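Local coordinates for beta-Lactamase/D-Alanine Carboxypeptidase (Pseudomonas syringae pv. tomato, PDB 5EVI), which probably hydrolyses the amide bond of beta-lactam antibiotics to give substituted beta-amino acids, as a member of the class C beta-lactamase family, at residues T153-N156 against P157-G160; N349-R352 against V353-A356. All coordinates share one frame; numbering follows the deposited sequence.

Each interaction is a local contact within its own continuous piece of chain, and their centres lie about 24 Å apart. All the residues that touch in interaction 1 are buried. It covers the turn from strand 151-152 into helix 156-169 and carries Y154 and N156 beside the probable catalytic serine and lysine. Interaction 2 is the first two turns of helix 349-363, partly buried and packed on the large antiparallel sheet. Their chemistry follows these places. At 153-160 one main-chain bond starts the helix, while a water ties the loop to a serine hydroxyl. At 349-356 four successive main-chain bonds run regularly, with a long E351-K354 pair, R352 hydrogen-bonded to neighbouring strands and loop, and apolar V353, L355 and A356 buried.

Interaction 1 of 2, residues T153-N156 against P157-G160; sequences TYAN and PSIG
G160 N donates to N156 O at 2.8 Å, with an N-H...O angle of 153°, and this bond closes the first turn of helix 156-169 behind A155 at the N-cap position. The S158 hydroxyl turns back toward A155. Its OG sits between the backbone N and the carbonyl carbon (chi1 39°), which brings it 3.3 Å from A155 O, at most a weak hydrogen bond. The same OG lies 3.0 Å from a water, and that water donates to T153 O at 2.9 Å. The water thus links the loop to the helix start. A155 CB packs against P157 CD at 3.9 Å. I159 CG2 comes within 3.4 Å of A155 O. The side chain of N156 points away from the following turn, and its OD1 accepts a hydrogen bond from K71 NZ. Y154 OH is hydrogen-bonded to S68, K71 and K318. Y154 and N156 are consistent with the YxN motif of class C beta-lactamases, and S68 and K71 with its SxxK motif. The water-bridged turn therefore probably helps hold these two polar side chains beside S68 and K71 at the probable active site.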
# COMPACT_ATOMS: atom_id res chain seq x y z
N THR D 153 6.26 9.79 -11.06
CA THR D 153 5.64 10.82 -10.25
C THR D 153 4.52 10.15 -9.44
O THR D 153 3.45 9.86 -9.95
CB THR D 153 5.12 11.95 -11.15
OG1 THR D 153 6.21 12.38 -11.96
CG2 THR D 153 4.61 13.14 -10.36
N TYR D 154 4.82 9.89 -8.18
CA TYR D 154 3.86 9.25 -7.26
C TYR D 154 2.59 10.10 -7.21
O TYR D 154 2.68 11.30 -6.97
CB TYR D 154 4.48 9.15 -5.89
CG TYR D 154 3.69 8.35 -4.89
CD1 TYR D 154 3.86 6.98 -4.80
CD2 TYR D 154 2.81 8.97 -3.98
CE1 TYR D 154 3.18 6.22 -3.88
CE2 TYR D 154 2.12 8.22 -3.04
CZ TYR D 154 2.30 6.84 -3.00
OH TYR D 154 1.62 6.07 -2.07
N ALA D 155 1.42 9.52 -7.47
CA ALA D 155 0.17 10.30 -7.44
C ALA D 155 -1.10 9.51 -7.08
O ALA D 155 -1.24 8.34 -7.46
CB ALA D 155 -0.02 11.03 -8.78
N ASN D 156 -2.04 10.14 -6.39
CA ASN D 156 -3.38 9.53 -6.15
C ASN D 156 -4.36 9.43 -7.35
O ASN D 156 -4.98 8.39 -7.53
CB ASN D 156 -4.06 10.19 -4.94
CG ASN D 156 -3.31 9.93 -3.66
OD1 ASN D 156 -2.50 9.00 -3.59
ND2 ASN D 156 -3.59 10.72 -2.62
N PRO D 157 -4.50 10.49 -8.18
CA PRO D 157 -5.41 10.39 -9.33
C PRO D 157 -5.18 9.17 -10.22
O PRO D 157 -6.13 8.53 -10.66
CB PRO D 157 -5.13 11.67 -10.13
CG PRO D 157 -4.55 12.61 -9.13
CD PRO D 157 -3.76 11.75 -8.19
N SER D 158 -3.91 8.83 -10.45
CA SER D 158 -3.55 7.81 -11.41
C SER D 158 -3.82 6.41 -10.85
O SER D 158 -4.50 5.61 -11.49
CB SER D 158 -2.10 7.96 -11.82
OG SER D 158 -1.30 8.32 -10.71
N ILE D 159 -3.29 6.12 -9.66
CA ILE D 159 -3.60 4.84 -8.99
C ILE D 159 -5.09 4.72 -8.63
O ILE D 159 -5.64 3.61 -8.66
CB ILE D 159 -2.70 4.60 -7.76
CG1 ILE D 159 -2.82 3.16 -7.24
CG2 ILE D 159 -3.00 5.58 -6.64
CD1 ILE D 159 -2.29 2.15 -8.21
N GLY D 160 -5.74 5.83 -8.31
CA GLY D 160 -7.19 5.85 -8.12
C GLY D 160 -7.94 5.35 -9.36
O GLY D 160 -8.92 4.61 -9.23
O HOH W 1 1.34 9.15 -11.74

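Interaction 2 of 2, residues N349-R352 against V353-A356; sequences NEER and VKLA
A356 N to R352 O (3.0 Å, N-H...O angle 170°), L355 N to E351 O, K354 N to E350 O and V353 N to N349 O are the four successive i to i+4 bonds that build the start of helix 349-363. R352 is extended from CG to NE, and its guanidinium bonds to Y347 O, G327 O and S321 OG and makes a cation-pi contact with Y347. These bonds tie the helix start to the loop before it and to strands 315-321 and 326-332. E351 OE1 and K354 NZ form a long, weak salt bridge at 3.9 Å. The two side chains cross obliquely, and OE1 lies nearer to K354 CE, at 3.2 Å, than to the ammonium. The glutamate reaches there because its chain folds at chi2 (-68°). K354 CG also lies 3.5 Å from E350 O. V353 CG2 meets N349 O at 3.4 Å. V353 packs on helix 284-290, while L355 and A356 rest on strand 337-343. Y328 of strand 326-332 touches R352, V353 and A356, so the helix lies against the large antiparallel sheet.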
# COMPACT_ATOMS: atom_id res chain seq x y z
N ASN D 349 8.93 8.76 7.73
CA ASN D 349 9.21 7.49 7.01
C ASN D 349 10.52 6.82 7.43
O ASN D 349 10.60 5.59 7.41
CB ASN D 349 9.31 7.72 5.48
CG ASN D 349 7.95 7.78 4.79
OD1 ASN D 349 7.88 7.88 3.55
ND2 ASN D 349 6.88 7.72 5.56
N GLU D 350 11.53 7.62 7.79
CA GLU D 350 12.87 7.10 8.10
C GLU D 350 12.86 6.31 9.41
O GLU D 350 13.51 5.27 9.51
CB GLU D 350 13.91 8.23 8.18
CG GLU D 350 14.28 8.87 6.84
CD GLU D 350 13.19 9.78 6.26
OE1 GLU D 350 12.24 10.15 7.01
OE2 GLU D 350 13.28 10.11 5.05
N GLU D 351 12.10 6.80 10.39
CA GLU D 351 11.94 6.09 11.67
C GLU D 351 11.21 4.74 11.51
O GLU D 351 11.47 3.81 12.27
CB GLU D 351 11.22 6.96 12.71
CG GLU D 351 12.07 8.04 13.36
CD GLU D 351 13.16 7.49 14.28
OE1 GLU D 351 14.26 7.16 13.76
OE2 GLU D 351 12.93 7.38 15.50
N ARG D 352 10.31 4.66 10.54
CA ARG D 352 9.52 3.44 10.29
C ARG D 352 10.41 2.35 9.73
O ARG D 352 10.42 1.21 10.18
CB ARG D 352 8.38 3.71 9.29
CG ARG D 352 7.50 4.88 9.68
CD ARG D 352 6.30 5.03 8.78
NE ARG D 352 5.70 6.36 8.94
CZ ARG D 352 4.63 6.77 8.30
NH1 ARG D 352 3.98 5.94 7.49
NH2 ARG D 352 4.19 8.01 8.49
N VAL D 353 11.15 2.74 8.70
CA VAL D 353 12.08 1.86 8.03
C VAL D 353 13.18 1.36 9.00
O VAL D 353 13.45 0.17 9.04
CB VAL D 353 12.69 2.56 6.80
CG1 VAL D 353 13.82 1.75 6.19
CG2 VAL D 353 11.60 2.81 5.76
N LYS D 354 13.79 2.29 9.75
CA LYS D 354 14.86 1.94 10.71
C LYS D 354 14.34 0.97 11.77
O LYS D 354 14.97 -0.05 12.06
CB LYS D 354 15.46 3.18 11.40
CG LYS D 354 16.51 3.92 10.58
CD LYS D 354 17.31 4.91 11.42
CE LYS D 354 16.54 6.18 11.74
NZ LYS D 354 17.36 7.40 11.45
N LEU D 355 13.18 1.29 12.33
CA LEU D 355 12.51 0.40 13.27
C LEU D 355 12.30 -1.01 12.71
O LEU D 355 12.70 -1.99 13.35
CB LEU D 355 11.18 1.00 13.75
CG LEU D 355 10.38 0.08 14.68
CD1 LEU D 355 11.22 -0.26 15.90
CD2 LEU D 355 9.04 0.69 15.08
N ALA D 356 11.65 -1.12 11.56
CA ALA D 356 11.36 -2.43 10.97
C ALA D 356 12.67 -3.14 10.59
O ALA D 356 12.81 -4.32 10.86
CB ALA D 356 10.41 -2.30 9.78